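Local coordinates for protein acyl-coenzyme A oxidase 3 (Yarrowia lipolytica, PDB 5YS9) that catalyses the FAD-dependent oxidation of acyl-CoA to 2-trans-enoyl-CoA in peroxisomal fatty-acid beta-oxidation, passing the electrons to oxygen to give hydrogen peroxide, at residues L461-G466 / Q548-C553; A409-F414 / I556-H561; T415-A420 / D457-C462. One frame throughout, in Å; residues are numbered along the deposited sequence.

Contact 1: L461-G466 / Q548-C553; sequences LCLSMG and QQRFQC
Arg550 supplies the polar tie between helices 458-477 and 547-573. Its aliphatic part runs over the backbone of Gly466, CG lying nearest the carbonyl carbon, and the chain then bends at chi3 so that the guanidinium turns back to the preceding turn. There Arg550 NH1 donates to the main-chain O of Leu463 at 3.2 Å. The bond is not straight, with an N-H...O angle of 143°, and NH1 stands above the carbonyl plane, 57° out of it, instead of on a lone pair. Leu463 CB also touches Arg550 NH1, at 3.6 Å. Weak hydrogen bonds from NE to Phe543 O and from NH2 to Ser547 OG hold the far side of the guanidinium.

The backbones come closest at Gly466, whose CA is 4.0 Å from the CA of Arg550 and makes a C-H...O contact of 3.1 Å with Arg550 O. A beta carbon here would point into that oxygen. The segments cross almost perpendicularly, at 93°, with their axes 7.3 Å apart, so that the C-alpha1 helical domain is joined directly to the second, C-terminal helical domain that acyl-CoA oxidases carry.

Apolar contacts gather on Phe551, whose CG is anti to the backbone N. Cys462 CB meets Phe551 CE2 at 3.6 Å, and Cys462 SG lies 4.8 Å from the centroid of the Phe551 ring, an oblique sulfur-aromatic contact. The Leu463 and Phe551 side chains cross obliquely, Leu463 CD2 coming within 4.0 Å of Phe551 CB and lying at the ring edge, near its plane. Across the dimer interface Tyr350 of the second subunit stacks on Phe551 and packs on Leu463, a residue of the FAD pocket.

Contact 2: A409-F414 / I556-H561; sequences AGLKAF and IHTRKH
Thr558 is the centre of a near-perpendicular helix crossing, in which helix 391-428 of the C-alpha1 domain passes helix 547-573 of the C-terminal helical domain at 86°, the axes 9.2 Å apart. Its two branches divide the work. Thr558 OG1 rests on the backbone of Gly410, 3.4 Å from the CA of that glycine, in a place where a beta carbon on Gly410 would collide with it. CG2, anti to the backbone N of Thr558, enters between two side chains of the facing helix. Leu411 CD1 meets Thr558 CG2 at 3.5 Å, and Phe414 CD2 approaches the same methyl at 3.7 Å, the ring lying obliquely to it. The other branch of Leu411 turns to the next turn of the opposing helix, where its CD2 is 3.6 Å from His561 CD2, at the edge of the imidazole and near its plane; the two side chains cross at about a right angle.

No hydrogen bond joins the two segments. Thr558 OG1 bonds instead to Ala554 O, one turn earlier in its own helix, which fixes the rotation that puts CG2 against Leu411 and Phe414. Phe414 also touches Cys462 and packs edge-to-face with Trp417, so an alanine here would remove the ring, and would probably loosen the packing around Thr558 CG2 and leave Trp417 less firmly held. Farther out, His557 is held at both ring nitrogens, ND1 by Tyr488 OH and NE2 by Ser407 OG, the latter a polar tie to helix 391-428. At His561, Lys560 NZ lies in the ring plane and makes a weak hydrogen bond of 3.4 Å to His561 ND1.

Contact 3: T415-A420 / D457-C462; sequences TTWTCA and DNNVLC. With FAD (flavin-adenine dinucleotide), chain C.
Asn458 reaches from the first turn of helix 458-477 tip to tip with Trp417 on helix 391-428. Asn458 CB sits over the six-membered ring, 3.7 Å from the centroid of Trp417, in a CH-pi contact. With CG anti to the carbonyl carbon, the amide continues across the same face, its plane 84° from that of the indole. Asn458 ND2 stands 3.4 Å above the Trp417 ring plane, over the middle of the indole, close to the CD2-CE2 bond, and lies 2.9 Å from Thr416 OG1, a hydroxyl bonded to Lys412 O. OD1 accepts from Lys412 NZ.

The amide of Asn459 comes to the indole edge instead, its ND2 3.6 Å from Trp417 CZ2, while Cys462 SG is 3.9 Å from Trp417 CZ3. Trp417 NE1 is satisfied across the dimer, by Gln428 OE1 of the second subunit.

Asp457 is the N-cap of helix 458-477. Asp457 OD2 takes Val460 N at 3.0 Å through the anti lone pair, and Asn459 N weakly. The same oxygen accepts from the ribose hydroxyl, FAD O2B lying 2.7 Å from Asp457 OD2; three donors and the helix end would probably stabilise a negative charge here. Val460 CG2 touches the adenine, 3.5 Å from FAD N7A. This capped helix start lines the adenosine end of an FAD site at the dimer interface, where Arg331, Arg354 and Gln428 of the second subunit also bind.

Overall arrangement
Three helices meet pairwise: 458-477 with 547-573 in contact 1, 391-428 with 547-573 in contact 2, and 391-428 with 458-477 in contact 3. All are largely buried, and Cys462 SG touches Ala413 and Phe414 besides its partners in contacts 1 and 3. Contacts 1 and 2 join the two helical domains at steep crossings, whereas contact 3 lies within the C-alpha1 range and is nearer antiparallel. Contact 2, away from FAD and from the second subunit, is mainly apolar. Contacts 1 and 3 border both. Contact 1 has a hydrogen bond between its segments; in contact 3 an amide meets an indole face and polar bonds run to FAD, Lys412 and the second subunit.

Contact 1: L461-G466 / Q548-C553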
loop_
_atom_site.group_PDB
_atom_site.type_symbol
_atom_site.label_atom_id
_atom_site.label_comp_id
_atom_site.label_asym_id
_atom_site.label_seq_id
_atom_site.Cartn_x
_atom_site.Cartn_y
_atom_site.Cartn_z
ATOM N N LEU A 461 -5.767 17.625 6.069
ATOM C CA LEU A 461 -5.669 17.816 7.532
ATOM C C LEU A 461 -4.258 18.250 7.968
ATOM O O LEU A 461 -4.126 19.154 8.789
ATOM C CB LEU A 461 -6.069 16.562 8.302
ATOM C CG LEU A 461 -7.518 16.107 8.171
ATOM C CD1 LEU A 461 -7.712 14.745 8.837
ATOM C CD2 LEU A 461 -8.487 17.116 8.772
ATOM N N CYS A 462 -3.222 17.623 7.404
ATOM C CA CYS A 462 -1.848 17.952 7.765
ATOM C C CYS A 462 -1.475 19.399 7.398
ATOM O O CYS A 462 -0.793 20.080 8.173
ATOM C CB CYS A 462 -0.843 16.958 7.149
ATOM S SG CYS A 462 -0.838 15.281 7.866
ATOM N N LEU A 463 -1.913 19.863 6.239
ATOM C CA LEU A 463 -1.650 21.247 5.823
ATOM C C LEU A 463 -2.413 22.288 6.662
ATOM O O LEU A 463 -1.886 23.363 6.891
ATOM C CB LEU A 463 -1.948 21.463 4.340
ATOM C CG LEU A 463 -1.094 20.662 3.356
ATOM C CD1 LEU A 463 -1.572 20.895 1.921
ATOM C CD2 LEU A 463 0.399 20.947 3.441
ATOM N N SER A 464 -3.630 21.972 7.104
ATOM C CA SER A 464 -4.383 22.840 7.990
ATOM C C SER A 464 -3.761 22.896 9.331
ATOM O O SER A 464 -3.665 23.957 9.917
ATOM C CB SER A 464 -5.798 22.351 8.217
ATOM O OG SER A 464 -6.445 22.282 6.994
ATOM N N MET A 465 -3.395 21.739 9.857
ATOM C CA MET A 465 -2.843 21.738 11.165
ATOM C C MET A 465 -1.488 22.430 11.154
ATOM O O MET A 465 -1.196 23.120 12.104
ATOM C CB MET A 465 -2.840 20.348 11.801
ATOM C CG MET A 465 -1.513 19.918 12.392
ATOM S SD MET A 465 -1.688 18.881 13.803
ATOM C CE MET A 465 -0.176 17.985 13.596
ATOM N N GLY A 466 -0.710 22.262 10.075
ATOM C CA GLY A 466 0.589 22.956 9.862
ATOM C C GLY A 466 0.492 24.472 9.818
ATOM O O GLY A 466 1.287 25.157 10.422
ATOM N N GLN A 548 5.479 22.864 2.093
ATOM C CA GLN A 548 6.376 21.826 2.587
ATOM C C GLN A 548 6.618 22.040 4.098
ATOM O O GLN A 548 6.543 21.085 4.877
ATOM C CB GLN A 548 7.683 21.793 1.775
ATOM C CG GLN A 548 8.826 20.914 2.318
ATOM C CD GLN A 548 8.498 19.404 2.372
ATOM O OE1 GLN A 548 7.398 18.960 2.001
ATOM N NE2 GLN A 548 9.465 18.607 2.848
ATOM N N GLN A 549 6.864 23.283 4.514
ATOM C CA GLN A 549 7.133 23.579 5.926
ATOM C C GLN A 549 5.882 23.285 6.768
ATOM O O GLN A 549 5.986 22.658 7.808
ATOM C CB GLN A 549 7.595 25.031 6.125
ATOM C CG GLN A 549 8.965 25.372 5.546
ATOM C CD GLN A 549 8.995 25.557 4.034
ATOM O OE1 GLN A 549 7.969 25.599 3.381
ATOM N NE2 GLN A 549 10.188 25.650 3.478
ATOM N N ARG A 550 4.701 23.675 6.308
ATOM C CA ARG A 550 3.473 23.363 7.081
ATOM C C ARG A 550 3.228 21.872 7.300
ATOM O O ARG A 550 2.858 21.453 8.400
ATOM C CB ARG A 550 2.237 23.928 6.401
ATOM C CG ARG A 550 2.029 25.403 6.632
ATOM C CD ARG A 550 0.704 25.807 6.021
ATOM N NE ARG A 550 0.735 25.849 4.553
ATOM C CZ ARG A 550 -0.296 25.527 3.759
ATOM N NH1 ARG A 550 -1.438 25.058 4.253
ATOM N NH2 ARG A 550 -0.160 25.610 2.440
ATOM N N PHE A 551 3.413 21.088 6.229
ATOM C CA PHE A 551 3.355 19.643 6.287
ATOM C C PHE A 551 4.384 19.056 7.253
ATOM O O PHE A 551 4.035 18.205 8.087
ATOM C CB PHE A 551 3.532 18.978 4.888
ATOM C CG PHE A 551 3.237 17.498 4.907
ATOM C CD1 PHE A 551 4.216 16.589 5.216
ATOM C CD2 PHE A 551 1.945 17.041 4.733
ATOM C CE1 PHE A 551 3.944 15.243 5.302
ATOM C CE2 PHE A 551 1.653 15.684 4.819
ATOM C CZ PHE A 551 2.658 14.790 5.110
ATOM N N GLN A 552 5.640 19.492 7.125
ATOM C CA GLN A 552 6.721 19.058 8.038
ATOM C C GLN A 552 6.389 19.375 9.529
ATOM O O GLN A 552 6.517 18.505 10.419
ATOM C CB GLN A 552 8.069 19.683 7.630
ATOM C CG GLN A 552 8.782 19.035 6.465
ATOM C CD GLN A 552 9.427 17.712 6.861
ATOM O OE1 GLN A 552 9.064 16.653 6.325
ATOM N NE2 GLN A 552 10.377 17.763 7.817
ATOM N N CYS A 553 5.942 20.597 9.792
ATOM C CA CYS A 553 5.484 20.944 11.127
ATOM C C CYS A 553 4.409 20.004 11.627
ATOM O O CYS A 553 4.497 19.517 12.751
ATOM C CB CYS A 553 4.994 22.377 11.175
ATOM S SG CYS A 553 6.322 23.606 10.984
#

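Contact 2: A409-F414 / I556-H561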
loop_
_atom_site.group_PDB
_atom_site.type_symbol
_atom_site.label_atom_id
_atom_site.label_comp_id
_atom_site.label_asym_id
_atom_site.label_seq_id
_atom_site.Cartn_x
_atom_site.Cartn_y
_atom_site.Cartn_z
ATOM N N ALA A 409 -6.084 16.440 14.347
ATOM C CA ALA A 409 -5.991 16.280 12.922
ATOM C C ALA A 409 -4.739 15.523 12.555
ATOM O O ALA A 409 -4.797 14.611 11.764
ATOM C CB ALA A 409 -6.011 17.627 12.238
ATOM N N GLY A 410 -3.617 15.861 13.168
ATOM C CA GLY A 410 -2.371 15.176 12.844
ATOM C C GLY A 410 -2.344 13.719 13.255
ATOM O O GLY A 410 -1.909 12.854 12.501
ATOM N N LEU A 411 -2.825 13.455 14.459
ATOM C CA LEU A 411 -2.910 12.101 14.962
ATOM C C LEU A 411 -3.789 11.197 14.079
ATOM O O LEU A 411 -3.389 10.084 13.764
ATOM C CB LEU A 411 -3.459 12.109 16.373
ATOM C CG LEU A 411 -2.542 11.962 17.602
ATOM C CD1 LEU A 411 -1.078 12.102 17.395
ATOM C CD2 LEU A 411 -2.981 12.946 18.683
ATOM N N LYS A 412 -4.972 11.670 13.709
ATOM C CA LYS A 412 -5.806 10.966 12.738
ATOM C C LYS A 412 -5.023 10.680 11.444
ATOM O O LYS A 412 -4.992 9.540 11.002
ATOM C CB LYS A 412 -7.098 11.733 12.402
ATOM C CG LYS A 412 -8.029 10.938 11.504
ATOM C CD LYS A 412 -7.802 11.194 10.020
ATOM C CE LYS A 412 -8.794 10.412 9.196
ATOM N NZ LYS A 412 -8.619 10.681 7.748
ATOM N N ALA A 413 -4.392 11.712 10.869
ATOM C CA ALA A 413 -3.692 11.566 9.592
ATOM C C ALA A 413 -2.639 10.493 9.666
ATOM O O ALA A 413 -2.703 9.526 8.912
ATOM C CB ALA A 413 -3.068 12.860 9.123
ATOM N N PHE A 414 -1.726 10.647 10.622
ATOM C CA PHE A 414 -0.555 9.773 10.721
ATOM C C PHE A 414 -0.805 8.359 11.238
ATOM O O PHE A 414 -0.129 7.423 10.797
ATOM C CB PHE A 414 0.592 10.483 11.476
ATOM C CG PHE A 414 1.240 11.558 10.641
ATOM C CD1 PHE A 414 2.091 11.207 9.603
ATOM C CD2 PHE A 414 0.928 12.913 10.828
ATOM C CE1 PHE A 414 2.671 12.182 8.797
ATOM C CE2 PHE A 414 1.495 13.902 10.027
ATOM C CZ PHE A 414 2.361 13.539 8.997
ATOM N N ILE A 556 6.226 16.646 12.386
ATOM C CA ILE A 556 7.136 16.570 13.519
ATOM C C ILE A 556 6.373 16.715 14.824
ATOM O O ILE A 556 6.625 15.998 15.784
ATOM C CB ILE A 556 8.325 17.545 13.404
ATOM C CG1 ILE A 556 9.177 17.181 12.197
ATOM C CG2 ILE A 556 9.222 17.436 14.626
ATOM C CD1 ILE A 556 9.781 18.376 11.476
ATOM N N HIS A 557 5.411 17.605 14.844
ATOM C CA HIS A 557 4.599 17.775 16.035
ATOM C C HIS A 557 3.795 16.505 16.417
ATOM O O HIS A 557 3.690 16.165 17.598
ATOM C CB HIS A 557 3.687 18.991 15.821
ATOM C CG HIS A 557 2.603 19.144 16.840
ATOM N ND1 HIS A 557 2.824 19.690 18.083
ATOM C CD2 HIS A 557 1.277 18.866 16.772
ATOM C CE1 HIS A 557 1.674 19.731 18.739
ATOM N NE2 HIS A 557 0.718 19.255 17.958
ATOM N N THR A 558 3.213 15.837 15.418
ATOM C CA THR A 558 2.479 14.609 15.635
ATOM C C THR A 558 3.422 13.505 16.156
ATOM O O THR A 558 3.095 12.751 17.080
ATOM C CB THR A 558 1.744 14.199 14.341
ATOM O OG1 THR A 558 0.899 15.286 13.916
ATOM C CG2 THR A 558 0.857 12.940 14.569
ATOM N N ARG A 559 4.617 13.429 15.605
ATOM C CA ARG A 559 5.535 12.416 16.050
ATOM C C ARG A 559 5.940 12.567 17.520
ATOM O O ARG A 559 6.024 11.579 18.299
ATOM C CB ARG A 559 6.787 12.429 15.163
ATOM C CG ARG A 559 7.556 11.138 15.215
ATOM C CD ARG A 559 6.585 9.956 15.296
ATOM N NE ARG A 559 7.187 8.760 14.789
ATOM C CZ ARG A 559 7.127 8.339 13.544
ATOM N NH1 ARG A 559 6.501 9.003 12.628
ATOM N NH2 ARG A 559 7.743 7.232 13.218
ATOM N N LYS A 560 6.193 13.817 17.865
ATOM C CA LYS A 560 6.521 14.221 19.198
ATOM C C LYS A 560 5.350 13.944 20.117
ATOM O O LYS A 560 5.540 13.453 21.207
ATOM C CB LYS A 560 6.917 15.697 19.195
ATOM C CG LYS A 560 6.984 16.346 20.558
ATOM C CD LYS A 560 5.829 17.298 20.769
ATOM C CE LYS A 560 4.980 16.871 21.942
ATOM N NZ LYS A 560 3.560 17.254 21.747
ATOM N N HIS A 561 4.134 14.218 19.668
ATOM C CA HIS A 561 2.962 13.858 20.488
ATOM C C HIS A 561 2.800 12.335 20.793
ATOM O O HIS A 561 2.466 11.960 21.919
ATOM C CB HIS A 561 1.651 14.498 19.947
ATOM C CG HIS A 561 0.599 14.631 21.002
ATOM N ND1 HIS A 561 0.779 15.402 22.136
ATOM C CD2 HIS A 561 -0.608 14.032 21.142
ATOM C CE1 HIS A 561 -0.286 15.289 22.913
ATOM N NE2 HIS A 561 -1.143 14.467 22.331
#

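Contact 3: T415-A420 / D457-C462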
loop_
_atom_site.group_PDB
_atom_site.type_symbol
_atom_site.label_atom_id
_atom_site.label_comp_id
_atom_site.label_asym_id
_atom_site.label_seq_id
_atom_site.Cartn_x
_atom_site.Cartn_y
_atom_site.Cartn_z
ATOM N N THR A 415 -1.758 8.201 12.155
ATOM C CA THR A 415 -2.094 6.896 12.656
ATOM C C THR A 415 -2.865 6.120 11.579
ATOM O O THR A 415 -2.746 4.912 11.470
ATOM C CB THR A 415 -2.844 6.895 14.039
ATOM O OG1 THR A 415 -4.122 7.560 13.967
ATOM C CG2 THR A 415 -2.003 7.504 15.118
ATOM N N THR A 416 -3.657 6.797 10.764
ATOM C CA THR A 416 -4.296 6.079 9.670
ATOM C C THR A 416 -3.276 5.646 8.624
ATOM O O THR A 416 -3.259 4.464 8.271
ATOM C CB THR A 416 -5.526 6.787 9.088
ATOM O OG1 THR A 416 -5.207 8.093 8.600
ATOM C CG2 THR A 416 -6.571 6.866 10.159
ATOM N N TRP A 417 -2.414 6.556 8.169
ATOM C CA TRP A 417 -1.328 6.169 7.264
ATOM C C TRP A 417 -0.411 5.070 7.836
ATOM O O TRP A 417 -0.019 4.142 7.121
ATOM C CB TRP A 417 -0.445 7.355 6.889
ATOM C CG TRP A 417 -0.900 8.210 5.769
ATOM C CD1 TRP A 417 -1.555 7.828 4.599
ATOM C CD2 TRP A 417 -0.706 9.601 5.673
ATOM N NE1 TRP A 417 -1.779 8.919 3.808
ATOM C CE2 TRP A 417 -1.246 10.021 4.427
ATOM C CE3 TRP A 417 -0.117 10.555 6.515
ATOM C CZ2 TRP A 417 -1.212 11.354 4.012
ATOM C CZ3 TRP A 417 -0.081 11.891 6.084
ATOM C CH2 TRP A 417 -0.633 12.267 4.852
ATOM N N THR A 418 -0.067 5.191 9.107
ATOM C CA THR A 418 0.772 4.223 9.745
ATOM C C THR A 418 0.115 2.833 9.779
ATOM O O THR A 418 0.790 1.855 9.481
ATOM C CB THR A 418 1.194 4.686 11.148
ATOM O OG1 THR A 418 2.082 5.801 11.007
ATOM C CG2 THR A 418 1.965 3.580 11.862
ATOM N N CYS A 419 -1.186 2.764 10.095
ATOM C CA CYS A 419 -1.901 1.514 10.074
ATOM C C CYS A 419 -1.811 0.861 8.678
ATOM O O CYS A 419 -1.585 -0.342 8.569
ATOM C CB CYS A 419 -3.377 1.661 10.556
ATOM S SG CYS A 419 -4.357 0.110 10.463
ATOM N N ALA A 420 -1.978 1.666 7.632
ATOM C CA ALA A 420 -1.811 1.196 6.263
ATOM C C ALA A 420 -0.426 0.635 6.066
ATOM O O ALA A 420 -0.276 -0.442 5.530
ATOM C CB ALA A 420 -2.123 2.298 5.242
ATOM N N ASP A 457 -9.373 14.471 4.381
ATOM C CA ASP A 457 -8.255 13.949 3.630
ATOM C C ASP A 457 -7.008 14.154 4.447
ATOM O O ASP A 457 -6.787 15.215 4.980
ATOM C CB ASP A 457 -8.133 14.684 2.301
ATOM C CG ASP A 457 -6.917 14.289 1.533
ATOM O OD1 ASP A 457 -6.956 13.273 0.842
ATOM O OD2 ASP A 457 -5.920 14.995 1.608
ATOM N N ASN A 458 -6.177 13.135 4.525
ATOM C CA ASN A 458 -5.015 13.199 5.399
ATOM C C ASN A 458 -4.076 14.376 5.088
ATOM O O ASN A 458 -3.592 15.051 6.026
ATOM C CB ASN A 458 -4.247 11.885 5.354
ATOM C CG ASN A 458 -4.847 10.848 6.253
ATOM O OD1 ASN A 458 -5.996 10.992 6.716
ATOM N ND2 ASN A 458 -4.051 9.818 6.568
ATOM N N ASN A 459 -3.849 14.613 3.794
ATOM C CA ASN A 459 -2.953 15.660 3.339
ATOM C C ASN A 459 -3.559 17.016 3.628
ATOM O O ASN A 459 -2.840 17.929 4.057
ATOM C CB ASN A 459 -2.590 15.515 1.834
ATOM C CG ASN A 459 -1.579 14.402 1.594
ATOM O OD1 ASN A 459 -0.406 14.562 1.912
ATOM N ND2 ASN A 459 -2.033 13.257 1.092
ATOM N N VAL A 460 -4.874 17.136 3.437
ATOM C CA VAL A 460 -5.552 18.382 3.739
ATOM C C VAL A 460 -5.553 18.643 5.244
ATOM O O VAL A 460 -5.356 19.775 5.642
ATOM C CB VAL A 460 -6.982 18.441 3.151
ATOM C CG1 VAL A 460 -7.768 19.623 3.717
ATOM C CG2 VAL A 460 -6.903 18.565 1.625
ATOM N N LEU A 461 -5.767 17.625 6.069
ATOM C CA LEU A 461 -5.669 17.816 7.532
ATOM C C LEU A 461 -4.258 18.250 7.968
ATOM O O LEU A 461 -4.126 19.154 8.789
ATOM C CB LEU A 461 -6.069 16.562 8.302
ATOM C CG LEU A 461 -7.518 16.107 8.171
ATOM C CD1 LEU A 461 -7.712 14.745 8.837
ATOM C CD2 LEU A 461 -8.487 17.116 8.772
ATOM N N CYS A 462 -3.222 17.623 7.404
ATOM C CA CYS A 462 -1.848 17.952 7.765
ATOM C C CYS A 462 -1.475 19.399 7.398
ATOM O O CYS A 462 -0.793 20.080 8.173
ATOM C CB CYS A 462 -0.843 16.958 7.149
ATOM S SG CYS A 462 -0.838 15.281 7.866
HETATM P PA FAD C . -10.815 16.339 -2.658
HETATM O O1A FAD C . -11.187 16.965 -3.946
HETATM O O2A FAD C . -11.097 17.028 -1.378
HETATM O O5B FAD C . -9.249 16.136 -2.719
HETATM C C5B FAD C . -8.673 15.354 -3.752
HETATM C C4B FAD C . -7.161 15.377 -3.670
HETATM O O4B FAD C . -6.697 16.716 -3.794
HETATM C C3B FAD C . -6.692 14.873 -2.331
HETATM O O3B FAD C . -5.525 14.095 -2.503
HETATM C C2B FAD C . -6.293 16.105 -1.580
HETATM O O2B FAD C . -5.148 15.822 -0.799
HETATM C C1B FAD C . -5.967 17.115 -2.650
HETATM N N9A FAD C . -6.370 18.439 -2.139
HETATM C C8A FAD C . -7.615 18.885 -1.935
HETATM N N7A FAD C . -7.598 20.129 -1.432
HETATM C C5A FAD C . -6.324 20.495 -1.304
HETATM C C6A FAD C . -5.601 21.684 -0.834
HETATM N N6A FAD C . -6.257 22.768 -0.388
HETATM N N1A FAD C . -4.260 21.648 -0.864
HETATM C C2A FAD C . -3.592 20.577 -1.303
HETATM N N3A FAD C . -4.183 19.470 -1.740
HETATM C C4A FAD C . -5.517 19.375 -1.766
HETATM N N1 FAD C . -19.142 11.178 1.974
HETATM C C2 FAD C . -20.334 11.335 2.568
HETATM O O2 FAD C . -20.774 12.469 2.736
HETATM N N3 FAD C . -21.072 10.324 2.997
HETATM C C4 FAD C . -20.680 9.076 2.864
HETATM O O4 FAD C . -21.390 8.164 3.264
HETATM C C4X FAD C . -19.392 8.809 2.224
HETATM N N5 FAD C . -18.951 7.570 2.059
HETATM C C5X FAD C . -17.778 7.356 1.460
HETATM C C6 FAD C . -17.367 6.056 1.302
HETATM C C7 FAD C . -16.175 5.783 0.692
HETATM C C7M FAD C . -15.756 4.351 0.551
HETATM C C8 FAD C . -15.332 6.896 0.205
HETATM C C8M FAD C . -14.018 6.622 -0.459
HETATM C C9 FAD C . -15.737 8.204 0.370
HETATM C C9A FAD C . -16.938 8.477 0.979
HETATM N N10 FAD C . -17.375 9.794 1.159
HETATM C C10 FAD C . -18.620 9.970 1.769
HETATM C "C1'" FAD C . -16.604 10.939 0.677
HETATM C "C2'" FAD C . -15.371 11.313 1.478
HETATM O "O2'" FAD C . -15.800 11.903 2.692
HETATM C "C3'" FAD C . -14.547 12.303 0.656
HETATM O "O3'" FAD C . -14.064 11.585 -0.464
HETATM C "C4'" FAD C . -13.339 12.969 1.317
HETATM O "O4'" FAD C . -13.657 13.573 2.563
HETATM C "C5'" FAD C . -12.820 14.096 0.456
HETATM O "O5'" FAD C . -12.319 13.580 -0.756
HETATM P P FAD C . -12.666 14.232 -2.155
HETATM O O1P FAD C . -13.045 13.124 -3.056
HETATM O O2P FAD C . -13.587 15.372 -1.929
HETATM O O3P FAD C . -11.266 14.802 -2.629
#